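Local coordinates for protein nigritoxine (Vibrio nigripulchritudo, PDB 5M41) that acts as a bacterial toxin against crustaceans and insects, at residues Val576-Phe582 with Trp628-Phe633; Ser581-Ser586 with Asn597-Glu602; Asn604-Thr608 with Asn638-Asp644; Ile610-Lys614 with Gln728-Asn732; Asn648-Asp654 with Leu712-Ser718. All coordinates share one frame; numbering follows the deposited sequence.

Overall arrangement
All five contacts lie in the C-terminal part of the chain and build one sheet-and-helix unit. Contacts 2 and 5 pair strands of the same six-stranded antiparallel sheet, their centres about 10 Å apart, and are buried ladders of backbone bonds in which one face is mostly apolar and the other mostly polar. Contact 1, also buried, sets the loop entering the hairpin of contact 2 against helix 625-632 and shares S581 and F582 with it. Contacts 3 and 4 both use helix 603-614, which follows that hairpin, and are only partly buried: one rests on a hydroxyl and a ring face against a loop, the other on a lysine at a helix end.

Contact 1. Residues Val576-Phe582 with Trp628-Phe633; sequences VNNPYSF and WLVRKF
L629 reaches from helix 625-632 into the loop 576-582, its stem passing along one carbonyl before its methyls part. CB lies 3.8 Å from P579 O, and CG is slightly farther from the same oxygen. There the chain forks: CD1 leans on Y580, 3.6 Å from CE1, while CD2 passes P579 O and ends 4.1 Å from F582 CZ. A branched leucine suits this place because one methyl serves each aromatic. The loop holds its shape through a type I turn from N578 to S581, combined with an Asx turn in which N578 OD1 accepts from Y580 N at 2.9 Å; the turn joins two neighbouring strands of the antiparallel sheet. One helical turn beyond L629, the bent K632 chain (chi2 -97°) carries NZ to S581 O, where it donates a hydrogen bond of 2.8 Å, tilted 25° from the carbonyl plane; E602 takes the same ammonium in a salt bridge. K632 CD lies over one face of the F633 ring, whose edge meets N578 O, 3.3 Å from CZ.

Contact 2. Residues Ser581-Ser586 with Asn597-Glu602; sequences SFVHHS and NHLTLE
One face of the H584 ring carries T600 CB, 3.9 Å from the ring centroid in a CH-pi contact, and its edge meets E602, with OE2 3.0 Å from CD2. Ring and carboxylate planes are 28° apart. H584 turns CG between its own backbone N and carbonyl carbon (chi1 56°), which lays the imidazole alongside T600; the other E602 oxygen, OE1, is the one taken by K632. At the H585 edge, a water 2.7 Å from ND1 lies in the ring plane and donates to N597 OD1, while NE2 is bonded to N704. A second water bridges the hydroxyls of S586 and T600 and donates to H598 O; T600 OG1 also bonds H650. The face of H585 is apolar farther along, where V583 CG1 packs 3.9 Å from L599 CD2 and also touches L601. Paired backbone bonds at H584-T600 and S586-H598, with T600 N to H584 O at 2.7 Å, make this an antiparallel beta hairpin, the two central strands of a six-stranded sheet.

Contact 3. Residues Asn604-Thr608 with Asn638-Asp644; sequences NAFLT and NDFDLKD
A605 and F640 meet methyl to ring: CB stands over one face of the phenyl group, offset toward its rim, 3.7 Å from the centroid in a CH-pi contact. Alanine fits because its short side chain lets the ring settle close to the helix backbone, with F640 CE2 3.8 Å from A605 CA. Beside it, T608 OG1 accepts the backbone N-H of L642 at 3.2 Å, with an angle of 146° at the hydrogen. L642 then lays its CD1 across L607, 3.9 Å from CG. N604 also turns its side chain to the loop, with CB 3.4 Å from L642 O. In the next shell, N604 ND2 is bonded to the carbonyls of K637 and I645, the residues flanking 638-644, and thus ties the two ends of the loop together, while L607 rests on L725 and V729 of helix 719-731. Within the loop, K643 NZ donates to F640 O at 2.7 Å, from above the carbonyl plane, and D641 OD2 is hydrogen-bonded to the hydroxyl of Y622. What positions T608 is its own helix: with chi1 -63°, OG1 swings back to donate to N604 O at 2.9 Å, while T608 N reaches that oxygen from the opposite face of its plane. The hydroxyl therefore spends its hydrogen inside the helix and keeps acceptor capacity for the loop, so that a threonine satisfies a backbone N-H of an irregular segment.

Contact 4. Residues Ile610-Lys614 with Gln728-Asn732; sequences IEGKK and QVLTN
K614 and N732 run alongside one another, oppositely directed, which brings NZ to N732 OD1 in a hydrogen bond of 2.6 Å, nearly along the C=O axis of the amide. The same ammonium donates to V729 O at 2.9 Å, from well above the carbonyl plane, and closes a salt bridge with E611 OE2 at 2.8 Å on the syn side of that carboxylate. Three acceptors thus grip one nitrogen, and the bend at chi3 (56°) turns the long chain toward them. Just inward, the buried part is apolar: I610 CG2 stands 3.9 Å from both methyls of V729, the branched side chains filling the space between the helices at ordinary van der Waals distance, and L607, one turn earlier, extends it. The C-terminal ends of helices 603-614 and 719-731 meet here, and a lysine would be drawn by the partial negative charge of the last carbonyls of the second. N732 leaves that helix with positive phi (56°), a conformation asparagine tolerates well, and lies exposed. The outer flank is looser. There Q728 NE2 reaches E611 OE1 at 3.2 Å in a weak bond, with amide and carboxylate planes 62° apart, and both side chains are partly open to solvent although L642 packs on E611.

Contact 5. Residues Asn648-Asp654 with Leu712-Ser718; sequences NIHFRTD and LFLDVAS
Strands 649-652 and 713-715 run antiparallel with a marked twist, their directions 133° apart, R652 and F713 forming a hydrogen-bonded pair and F651 and L714 a non-hydrogen-bonded one. The ladder goes on through D715 N to H650 O at 3.0 Å; then the second strand bends into helical phi/psi, and the hydroxyl of S718 accepts H650 N at 3.0 Å, standing in for a strand carbonyl. On the apolar face, L714 CD1 lies over the F651 ring, toward its rim and 4.2 Å from the centroid. That methyl is also pressed against I649 CG2 at 3.4 Å, a tight fit, and M722 of helix 719-731 covers F651 and L714. R652 and F713 occupy the other face, and D715 turns toward R652. There R652 CG passes 3.0 Å from OD1, and NH1 forms a salt bridge to OD2 at 2.6 Å, though the hydrogen bond within it is weak, bent to 119°. A near-eclipsed chi1 of 22° places the arginine chain alongside D715, guanidinium and carboxylate nearly coplanar. Such alternation, mainly apolar toward helix 719-731 and more polar on the reverse, where H650 ND1 keeps its hydrogen bond to T600, is typical of an antiparallel sheet packed on one side by helices, here where the edge strand 713-715 pairs with 649-652.

Contact 1. Residues Val576-Phe582 with Trp628-Phe633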
# COMPACT_ATOMS: atom_id res chain seq x y z
N VAL A 576 15.68 23.36 17.98
CA VAL A 576 14.51 23.27 17.13
C VAL A 576 13.59 22.13 17.62
O VAL A 576 14.05 21.20 18.30
CB VAL A 576 14.93 23.13 15.63
CG1 VAL A 576 15.37 21.71 15.30
CG2 VAL A 576 13.78 23.55 14.73
N ASN A 577 12.28 22.22 17.35
CA ASN A 577 11.34 21.19 17.77
C ASN A 577 11.45 19.87 16.99
O ASN A 577 11.14 18.80 17.55
CB ASN A 577 9.90 21.66 17.64
CG ASN A 577 9.52 22.68 18.68
OD1 ASN A 577 10.16 22.80 19.72
ND2 ASN A 577 8.46 23.43 18.40
N ASN A 578 11.86 19.96 15.72
CA ASN A 578 11.91 18.77 14.82
C ASN A 578 12.36 17.51 15.56
O ASN A 578 13.45 17.51 16.16
CB ASN A 578 12.86 19.00 13.65
CG ASN A 578 12.66 17.99 12.52
OD1 ASN A 578 12.65 16.76 12.74
ND2 ASN A 578 12.49 18.50 11.31
N PRO A 579 11.55 16.44 15.54
CA PRO A 579 11.93 15.31 16.38
C PRO A 579 13.15 14.54 15.87
O PRO A 579 13.68 13.72 16.58
CB PRO A 579 10.67 14.43 16.39
CG PRO A 579 9.95 14.78 15.14
CD PRO A 579 10.29 16.20 14.80
N TYR A 580 13.61 14.84 14.66
CA TYR A 580 14.81 14.22 14.08
C TYR A 580 16.05 15.11 14.21
O TYR A 580 17.04 14.90 13.51
CB TYR A 580 14.57 13.91 12.60
CG TYR A 580 13.50 12.85 12.37
CD1 TYR A 580 13.82 11.49 12.37
CD2 TYR A 580 12.19 13.22 12.15
CE1 TYR A 580 12.84 10.53 12.15
CE2 TYR A 580 11.20 12.27 11.92
CZ TYR A 580 11.53 10.93 11.94
OH TYR A 580 10.53 10.03 11.71
N SER A 581 15.96 16.15 15.04
CA SER A 581 17.09 17.05 15.26
C SER A 581 18.10 16.48 16.22
O SER A 581 17.74 16.07 17.34
CB SER A 581 16.59 18.37 15.83
OG SER A 581 17.70 19.17 16.20
N PHE A 582 19.38 16.49 15.81
CA PHE A 582 20.51 16.04 16.64
C PHE A 582 21.52 17.16 16.85
O PHE A 582 22.70 16.92 17.21
CB PHE A 582 21.18 14.79 16.05
CG PHE A 582 20.27 13.59 16.04
CD1 PHE A 582 20.14 12.79 17.17
CD2 PHE A 582 19.49 13.31 14.92
CE1 PHE A 582 19.26 11.71 17.17
CE2 PHE A 582 18.60 12.24 14.91
CZ PHE A 582 18.49 11.44 16.05
N TRP A 628 11.49 6.50 21.01
CA TRP A 628 12.93 6.75 21.13
C TRP A 628 13.26 8.19 20.87
O TRP A 628 14.07 8.79 21.60
CB TRP A 628 13.74 5.79 20.25
CG TRP A 628 15.23 5.85 20.52
CD1 TRP A 628 16.01 4.96 21.27
CD2 TRP A 628 16.18 6.88 20.07
NE1 TRP A 628 17.32 5.36 21.29
CE2 TRP A 628 17.49 6.51 20.61
CE3 TRP A 628 16.07 8.05 19.31
CZ2 TRP A 628 18.63 7.27 20.37
CZ3 TRP A 628 17.22 8.81 19.08
CH2 TRP A 628 18.46 8.43 19.60
N LEU A 629 12.65 8.78 19.85
CA LEU A 629 12.96 10.16 19.43
C LEU A 629 12.43 11.22 20.40
O LEU A 629 13.11 12.23 20.67
CB LEU A 629 12.43 10.43 18.01
CG LEU A 629 13.20 9.68 16.91
CD1 LEU A 629 12.42 9.64 15.59
CD2 LEU A 629 14.59 10.29 16.73
N VAL A 630 11.23 11.01 20.92
CA VAL A 630 10.67 11.88 21.93
C VAL A 630 11.56 11.80 23.16
O VAL A 630 11.91 12.83 23.72
CB VAL A 630 9.20 11.50 22.25
CG1 VAL A 630 8.71 12.19 23.52
CG2 VAL A 630 8.29 11.86 21.07
N ARG A 631 11.96 10.59 23.56
CA ARG A 631 12.78 10.41 24.76
C ARG A 631 14.18 11.02 24.62
O ARG A 631 14.80 11.39 25.62
CB ARG A 631 12.84 8.94 25.15
CG ARG A 631 13.59 8.62 26.43
CD ARG A 631 13.49 7.15 26.78
NE ARG A 631 13.89 6.28 25.67
CZ ARG A 631 13.09 5.40 25.08
NH1 ARG A 631 11.84 5.23 25.50
NH2 ARG A 631 13.53 4.66 24.08
N LYS A 632 14.67 11.13 23.38
CA LYS A 632 16.01 11.68 23.12
C LYS A 632 16.15 13.08 23.72
O LYS A 632 17.20 13.41 24.28
CB LYS A 632 16.33 11.64 21.60
CG LYS A 632 17.52 12.46 21.09
CD LYS A 632 17.06 13.81 20.55
CE LYS A 632 18.24 14.72 20.24
NZ LYS A 632 17.87 16.16 20.14
N PHE A 633 15.09 13.88 23.64
CA PHE A 633 15.12 15.26 24.10
C PHE A 633 15.20 15.43 25.64
O PHE A 633 15.45 16.53 26.13
CB PHE A 633 13.93 16.03 23.52
CG PHE A 633 14.04 16.25 22.02
CD1 PHE A 633 14.81 17.28 21.51
CD2 PHE A 633 13.38 15.39 21.14
CE1 PHE A 633 14.90 17.47 20.14
CE2 PHE A 633 13.50 15.56 19.77
CZ PHE A 633 14.26 16.60 19.26

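Contact 2. Residues Ser581-Ser586 with Asn597-Glu602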
# COMPACT_ATOMS: atom_id res chain seq x y z
N SER A 581 15.96 16.15 15.04
CA SER A 581 17.09 17.05 15.26
C SER A 581 18.10 16.48 16.22
O SER A 581 17.74 16.07 17.34
CB SER A 581 16.59 18.37 15.83
OG SER A 581 17.70 19.17 16.20
N PHE A 582 19.38 16.49 15.81
CA PHE A 582 20.51 16.04 16.64
C PHE A 582 21.52 17.16 16.85
O PHE A 582 22.70 16.92 17.21
CB PHE A 582 21.18 14.79 16.05
CG PHE A 582 20.27 13.59 16.04
CD1 PHE A 582 20.14 12.79 17.17
CD2 PHE A 582 19.49 13.31 14.92
CE1 PHE A 582 19.26 11.71 17.17
CE2 PHE A 582 18.60 12.24 14.91
CZ PHE A 582 18.49 11.44 16.05
N VAL A 583 21.04 18.39 16.64
CA VAL A 583 21.85 19.60 16.80
C VAL A 583 21.09 20.67 17.58
O VAL A 583 19.88 20.60 17.75
CB VAL A 583 22.29 20.21 15.43
CG1 VAL A 583 23.20 19.25 14.67
CG2 VAL A 583 21.07 20.60 14.59
N HIS A 584 21.83 21.67 18.04
CA HIS A 584 21.26 22.90 18.59
C HIS A 584 22.35 23.92 18.51
O HIS A 584 23.51 23.57 18.20
CB HIS A 584 20.77 22.70 20.03
CG HIS A 584 21.83 22.19 20.98
ND1 HIS A 584 22.76 23.00 21.53
CD2 HIS A 584 22.07 20.92 21.47
CE1 HIS A 584 23.56 22.28 22.34
NE2 HIS A 584 23.14 21.01 22.30
N HIS A 585 22.00 25.19 18.72
CA HIS A 585 23.03 26.22 18.85
C HIS A 585 22.98 26.87 20.21
O HIS A 585 21.98 26.78 20.91
CB HIS A 585 23.00 27.25 17.73
CG HIS A 585 21.70 28.02 17.61
ND1 HIS A 585 21.53 29.24 18.17
CD2 HIS A 585 20.52 27.73 16.92
CE1 HIS A 585 20.29 29.70 17.86
NE2 HIS A 585 19.68 28.77 17.10
N SER A 586 24.07 27.50 20.60
CA SER A 586 24.14 28.08 21.94
C SER A 586 25.17 29.19 22.00
O SER A 586 26.01 29.34 21.09
CB SER A 586 24.46 27.00 22.98
OG SER A 586 25.78 26.53 22.81
N ASN A 597 28.99 32.07 20.25
CA ASN A 597 27.95 31.48 19.43
C ASN A 597 28.50 30.28 18.67
O ASN A 597 29.54 30.39 18.01
CB ASN A 597 27.40 32.51 18.46
CG ASN A 597 26.16 32.03 17.72
OD1 ASN A 597 25.53 31.02 18.08
ND2 ASN A 597 25.79 32.77 16.67
N HIS A 598 27.86 29.12 18.80
CA HIS A 598 28.33 27.91 18.10
C HIS A 598 27.24 26.89 17.94
O HIS A 598 26.26 26.90 18.69
CB HIS A 598 29.52 27.27 18.82
CG HIS A 598 29.19 26.75 20.20
ND1 HIS A 598 29.11 27.56 21.29
CD2 HIS A 598 28.92 25.45 20.65
CE1 HIS A 598 28.79 26.82 22.38
NE2 HIS A 598 28.68 25.53 21.98
N LEU A 599 27.40 26.02 16.94
CA LEU A 599 26.46 24.92 16.68
C LEU A 599 27.02 23.65 17.31
O LEU A 599 28.23 23.38 17.24
CB LEU A 599 26.26 24.70 15.17
CG LEU A 599 25.17 23.67 14.77
CD1 LEU A 599 24.42 24.13 13.53
CD2 LEU A 599 25.75 22.26 14.58
N THR A 600 26.14 22.88 17.94
CA THR A 600 26.54 21.65 18.59
C THR A 600 25.84 20.46 17.98
O THR A 600 24.63 20.48 17.80
CB THR A 600 26.23 21.68 20.10
OG1 THR A 600 27.11 22.62 20.71
CG2 THR A 600 26.46 20.31 20.74
N LEU A 601 26.64 19.46 17.65
CA LEU A 601 26.15 18.17 17.22
C LEU A 601 26.14 17.25 18.43
O LEU A 601 27.16 17.10 19.12
CB LEU A 601 27.08 17.59 16.13
CG LEU A 601 26.79 16.13 15.75
CD1 LEU A 601 25.41 15.98 15.08
CD2 LEU A 601 27.91 15.58 14.88
N GLU A 602 24.99 16.62 18.67
CA GLU A 602 24.79 15.72 19.78
C GLU A 602 25.33 14.31 19.45
O GLU A 602 24.58 13.43 19.00
CB GLU A 602 23.31 15.70 20.15
CG GLU A 602 22.80 17.04 20.67
CD GLU A 602 21.33 17.29 20.35
OE1 GLU A 602 20.55 16.32 20.25
OE2 GLU A 602 20.93 18.46 20.20
O HOH W 1 23.29 30.65 19.60
O HOH W 2 25.88 24.89 20.69

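Contact 3. Residues Asn604-Thr608 with Asn638-Asp644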
# COMPACT_ATOMS: atom_id res chain seq x y z
N ASN A 604 26.52 11.31 20.71
CA ASN A 604 26.05 9.98 21.08
C ASN A 604 24.59 9.76 20.72
O ASN A 604 24.20 8.64 20.37
CB ASN A 604 26.33 9.67 22.57
CG ASN A 604 27.82 9.44 22.84
OD1 ASN A 604 28.52 8.81 22.06
ND2 ASN A 604 28.29 9.95 23.97
N ALA A 605 23.79 10.83 20.77
CA ALA A 605 22.38 10.70 20.41
C ALA A 605 22.34 10.35 18.93
O ALA A 605 21.64 9.41 18.54
CB ALA A 605 21.59 11.98 20.70
N PHE A 606 23.11 11.10 18.14
CA PHE A 606 23.20 10.90 16.70
C PHE A 606 23.76 9.51 16.41
O PHE A 606 23.18 8.76 15.64
CB PHE A 606 24.07 12.00 16.04
CG PHE A 606 24.16 11.90 14.52
CD1 PHE A 606 23.08 12.31 13.71
CD2 PHE A 606 25.30 11.40 13.90
CE1 PHE A 606 23.16 12.22 12.32
CE2 PHE A 606 25.38 11.32 12.51
CZ PHE A 606 24.32 11.73 11.72
N LEU A 607 24.87 9.18 17.07
CA LEU A 607 25.52 7.86 16.89
C LEU A 607 24.53 6.72 17.14
O LEU A 607 24.41 5.80 16.32
CB LEU A 607 26.77 7.70 17.79
CG LEU A 607 27.47 6.33 17.79
CD1 LEU A 607 27.90 5.91 16.38
CD2 LEU A 607 28.65 6.28 18.77
N THR A 608 23.81 6.80 18.27
CA THR A 608 22.89 5.74 18.67
C THR A 608 21.77 5.64 17.65
O THR A 608 21.45 4.55 17.19
CB THR A 608 22.31 5.96 20.08
OG1 THR A 608 23.38 5.92 21.03
CG2 THR A 608 21.31 4.86 20.44
N ASN A 638 25.71 11.41 27.67
CA ASN A 638 26.35 10.15 28.05
C ASN A 638 25.37 9.09 28.57
O ASN A 638 25.78 8.08 29.12
CB ASN A 638 27.52 10.40 28.99
CG ASN A 638 28.56 11.33 28.38
OD1 ASN A 638 28.83 11.28 27.16
ND2 ASN A 638 29.16 12.19 29.20
N ASP A 639 24.08 9.31 28.34
CA ASP A 639 23.04 8.39 28.83
C ASP A 639 22.28 7.65 27.72
O ASP A 639 21.23 7.06 27.98
CB ASP A 639 22.03 9.13 29.71
CG ASP A 639 22.62 9.56 31.07
OD1 ASP A 639 23.58 8.94 31.57
OD2 ASP A 639 22.09 10.52 31.65
N PHE A 640 22.81 7.67 26.49
CA PHE A 640 22.26 6.86 25.39
C PHE A 640 22.89 5.47 25.38
O PHE A 640 23.93 5.26 25.99
CB PHE A 640 22.48 7.56 24.04
CG PHE A 640 21.70 8.83 23.89
CD1 PHE A 640 20.40 8.82 23.40
CD2 PHE A 640 22.27 10.05 24.25
CE1 PHE A 640 19.68 10.00 23.26
CE2 PHE A 640 21.56 11.24 24.12
CZ PHE A 640 20.26 11.21 23.63
N ASP A 641 22.27 4.52 24.67
CA ASP A 641 22.80 3.14 24.59
C ASP A 641 24.27 3.13 24.16
O ASP A 641 25.07 2.33 24.65
CB ASP A 641 21.97 2.30 23.62
CG ASP A 641 22.50 0.87 23.48
OD1 ASP A 641 22.28 0.06 24.41
OD2 ASP A 641 23.12 0.54 22.44
N LEU A 642 24.63 4.02 23.24
CA LEU A 642 26.01 4.14 22.85
C LEU A 642 26.61 5.37 23.50
O LEU A 642 26.00 6.45 23.50
CB LEU A 642 26.16 4.16 21.32
CG LEU A 642 25.63 2.93 20.60
CD1 LEU A 642 25.91 3.05 19.10
CD2 LEU A 642 26.21 1.62 21.15
N LYS A 643 27.81 5.19 24.06
CA LYS A 643 28.47 6.24 24.82
C LYS A 643 29.87 6.47 24.29
O LYS A 643 30.68 7.15 24.91
CB LYS A 643 28.52 5.86 26.30
CG LYS A 643 27.23 5.25 26.83
CD LYS A 643 27.30 5.05 28.34
CE LYS A 643 25.92 5.11 29.00
NZ LYS A 643 24.90 4.25 28.34
N ASP A 644 30.15 5.92 23.11
CA ASP A 644 31.51 5.90 22.57
C ASP A 644 32.17 7.25 22.34
O ASP A 644 33.39 7.36 22.47
CB ASP A 644 31.55 5.10 21.27
CG ASP A 644 31.02 3.69 21.46
OD1 ASP A 644 31.81 2.83 21.93
OD2 ASP A 644 29.82 3.46 21.18

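Contact 4. Residues Ile610-Lys614 with Gln728-Asn732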
# COMPACT_ATOMS: atom_id res chain seq x y z
N ILE A 610 21.63 6.59 14.48
CA ILE A 610 22.07 6.14 13.17
C ILE A 610 22.44 4.65 13.18
O ILE A 610 22.04 3.90 12.27
CB ILE A 610 23.21 7.04 12.63
CG1 ILE A 610 22.67 8.44 12.32
CG2 ILE A 610 23.86 6.44 11.37
CD1 ILE A 610 21.61 8.51 11.22
N GLU A 611 23.15 4.19 14.22
CA GLU A 611 23.46 2.77 14.37
C GLU A 611 22.17 1.94 14.43
O GLU A 611 22.10 0.86 13.85
CB GLU A 611 24.35 2.51 15.58
CG GLU A 611 25.74 3.12 15.43
CD GLU A 611 26.55 2.47 14.31
OE1 GLU A 611 26.66 1.24 14.32
OE2 GLU A 611 27.07 3.18 13.43
N GLY A 612 21.14 2.47 15.08
CA GLY A 612 19.85 1.82 15.11
C GLY A 612 19.22 1.74 13.73
O GLY A 612 18.80 0.67 13.28
N LYS A 613 19.15 2.89 13.05
CA LYS A 613 18.61 2.97 11.70
C LYS A 613 19.44 2.16 10.69
O LYS A 613 18.88 1.66 9.71
CB LYS A 613 18.49 4.41 11.23
CG LYS A 613 17.32 5.15 11.85
CD LYS A 613 15.98 4.49 11.53
CE LYS A 613 15.35 5.06 10.28
NZ LYS A 613 13.90 4.71 10.21
N LYS A 614 20.75 2.04 10.92
CA LYS A 614 21.65 1.27 10.03
C LYS A 614 21.29 -0.20 9.92
O LYS A 614 21.55 -0.81 8.90
CB LYS A 614 23.11 1.37 10.49
CG LYS A 614 23.85 2.55 9.91
CD LYS A 614 25.19 2.79 10.60
CE LYS A 614 26.11 1.56 10.59
NZ LYS A 614 27.50 1.99 10.93
N GLN A 728 32.79 5.16 12.60
CA GLN A 728 31.84 4.17 13.06
C GLN A 728 30.59 4.17 12.18
O GLN A 728 30.15 3.10 11.69
CB GLN A 728 31.47 4.38 14.55
CG GLN A 728 30.41 3.38 15.05
CD GLN A 728 30.82 1.92 14.88
OE1 GLN A 728 32.00 1.60 14.93
NE2 GLN A 728 29.86 1.03 14.67
N VAL A 729 30.03 5.36 11.98
CA VAL A 729 28.77 5.50 11.26
C VAL A 729 28.96 5.02 9.81
O VAL A 729 28.13 4.27 9.27
CB VAL A 729 28.28 6.97 11.36
CG1 VAL A 729 27.45 7.38 10.18
CG2 VAL A 729 27.51 7.20 12.67
N LEU A 730 30.04 5.43 9.19
CA LEU A 730 30.22 5.14 7.78
C LEU A 730 30.86 3.80 7.49
O LEU A 730 30.59 3.23 6.42
CB LEU A 730 31.01 6.25 7.09
CG LEU A 730 30.42 7.66 7.21
CD1 LEU A 730 31.38 8.70 6.67
CD2 LEU A 730 29.06 7.77 6.52
N THR A 731 31.69 3.28 8.39
CA THR A 731 32.47 2.07 8.09
C THR A 731 32.45 1.00 9.19
O THR A 731 33.22 0.05 9.14
CB THR A 731 33.95 2.38 7.73
OG1 THR A 731 34.71 2.66 8.92
CG2 THR A 731 34.06 3.58 6.75
N ASN A 732 31.57 1.17 10.19
CA ASN A 732 31.54 0.27 11.35
C ASN A 732 32.89 0.20 12.06
O ASN A 732 33.22 -0.81 12.66
CB ASN A 732 31.06 -1.15 10.96
CG ASN A 732 29.63 -1.16 10.45
OD1 ASN A 732 28.85 -0.24 10.68
ND2 ASN A 732 29.28 -2.22 9.74

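Contact 5. Residues Asn648-Asp654 with Leu712-Ser718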
# COMPACT_ATOMS: atom_id res chain seq x y z
N ASN A 648 30.15 16.05 22.91
CA ASN A 648 29.50 16.67 21.76
C ASN A 648 30.52 17.36 20.91
O ASN A 648 31.60 17.66 21.36
CB ASN A 648 28.43 17.67 22.22
CG ASN A 648 27.22 16.97 22.82
OD1 ASN A 648 27.00 15.78 22.58
ND2 ASN A 648 26.44 17.71 23.59
N ILE A 649 30.12 17.64 19.68
CA ILE A 649 30.97 18.15 18.62
C ILE A 649 30.50 19.57 18.29
O ILE A 649 29.31 19.81 18.23
CB ILE A 649 30.81 17.22 17.38
CG1 ILE A 649 31.70 15.98 17.54
CG2 ILE A 649 31.10 17.95 16.09
CD1 ILE A 649 31.38 14.81 16.62
N HIS A 650 31.43 20.50 18.09
CA HIS A 650 31.09 21.92 17.93
C HIS A 650 31.59 22.51 16.64
O HIS A 650 32.71 22.22 16.21
CB HIS A 650 31.61 22.73 19.12
CG HIS A 650 31.24 22.15 20.47
ND1 HIS A 650 29.98 22.16 20.95
CD2 HIS A 650 32.02 21.49 21.44
CE1 HIS A 650 29.94 21.55 22.16
NE2 HIS A 650 31.19 21.15 22.46
N PHE A 651 30.76 23.33 16.02
CA PHE A 651 31.11 24.10 14.83
C PHE A 651 30.86 25.57 15.14
O PHE A 651 29.94 25.91 15.88
CB PHE A 651 30.19 23.75 13.67
CG PHE A 651 30.30 22.33 13.17
CD1 PHE A 651 30.99 22.06 11.99
CD2 PHE A 651 29.61 21.30 13.79
CE1 PHE A 651 31.04 20.76 11.48
CE2 PHE A 651 29.65 20.00 13.29
CZ PHE A 651 30.37 19.74 12.13
N ARG A 652 31.66 26.46 14.56
CA ARG A 652 31.47 27.91 14.76
C ARG A 652 31.96 28.66 13.53
O ARG A 652 32.70 28.08 12.73
CB ARG A 652 32.16 28.42 16.04
CG ARG A 652 33.29 27.52 16.53
CD ARG A 652 34.09 28.02 17.71
NE ARG A 652 33.29 28.33 18.89
CZ ARG A 652 32.99 27.48 19.87
NH1 ARG A 652 33.39 26.23 19.83
NH2 ARG A 652 32.26 27.90 20.89
N THR A 653 31.53 29.91 13.36
CA THR A 653 31.98 30.70 12.22
C THR A 653 33.36 31.25 12.53
O THR A 653 33.76 31.37 13.71
CB THR A 653 31.05 31.88 11.90
OG1 THR A 653 31.12 32.83 12.98
CG2 THR A 653 29.61 31.42 11.73
N ASP A 654 34.10 31.61 11.48
CA ASP A 654 35.37 32.29 11.66
C ASP A 654 35.27 33.60 12.48
O ASP A 654 36.10 33.84 13.37
CB ASP A 654 36.02 32.55 10.30
CG ASP A 654 37.38 33.18 10.44
OD1 ASP A 654 38.32 32.48 10.86
OD2 ASP A 654 37.49 34.40 10.18
N LEU A 712 30.21 27.46 8.77
CA LEU A 712 30.42 26.82 10.06
C LEU A 712 31.54 25.80 10.02
O LEU A 712 31.40 24.75 9.37
CB LEU A 712 29.12 26.18 10.55
CG LEU A 712 28.04 27.17 11.04
CD1 LEU A 712 26.69 26.48 11.15
CD2 LEU A 712 28.43 27.77 12.38
N PHE A 713 32.63 26.09 10.71
CA PHE A 713 33.78 25.16 10.73
C PHE A 713 33.88 24.32 12.02
O PHE A 713 33.60 24.80 13.10
CB PHE A 713 35.10 25.92 10.49
CG PHE A 713 35.13 26.70 9.21
CD1 PHE A 713 35.52 26.10 8.01
CD2 PHE A 713 34.80 28.06 9.20
CE1 PHE A 713 35.56 26.82 6.82
CE2 PHE A 713 34.84 28.79 8.01
CZ PHE A 713 35.21 28.17 6.82
N LEU A 714 34.30 23.06 11.88
CA LEU A 714 34.49 22.19 13.04
C LEU A 714 35.68 22.71 13.88
O LEU A 714 36.71 23.03 13.30
CB LEU A 714 34.76 20.76 12.56
CG LEU A 714 35.02 19.65 13.60
CD1 LEU A 714 33.72 19.16 14.20
CD2 LEU A 714 35.73 18.47 12.94
N ASP A 715 35.50 22.81 15.20
CA ASP A 715 36.60 23.15 16.14
C ASP A 715 37.71 22.14 16.01
O ASP A 715 37.46 20.94 15.88
CB ASP A 715 36.16 23.09 17.61
CG ASP A 715 35.21 24.17 17.99
OD1 ASP A 715 34.85 24.98 17.11
OD2 ASP A 715 34.82 24.21 19.19
N VAL A 716 38.95 22.63 16.11
CA VAL A 716 40.09 21.72 16.16
C VAL A 716 39.87 20.69 17.29
O VAL A 716 40.16 19.48 17.12
CB VAL A 716 41.42 22.49 16.31
CG1 VAL A 716 42.56 21.57 16.75
CG2 VAL A 716 41.78 23.19 15.00
N ALA A 717 39.32 21.16 18.41
CA ALA A 717 39.12 20.31 19.59
C ALA A 717 38.11 19.17 19.35
O ALA A 717 38.14 18.14 20.04
CB ALA A 717 38.72 21.15 20.81
N SER A 718 37.22 19.35 18.37
CA SER A 718 36.25 18.31 18.02
C SER A 718 36.77 17.28 16.98
O SER A 718 36.06 16.32 16.66
CB SER A 718 34.99 18.97 17.48
OG SER A 718 34.35 19.73 18.49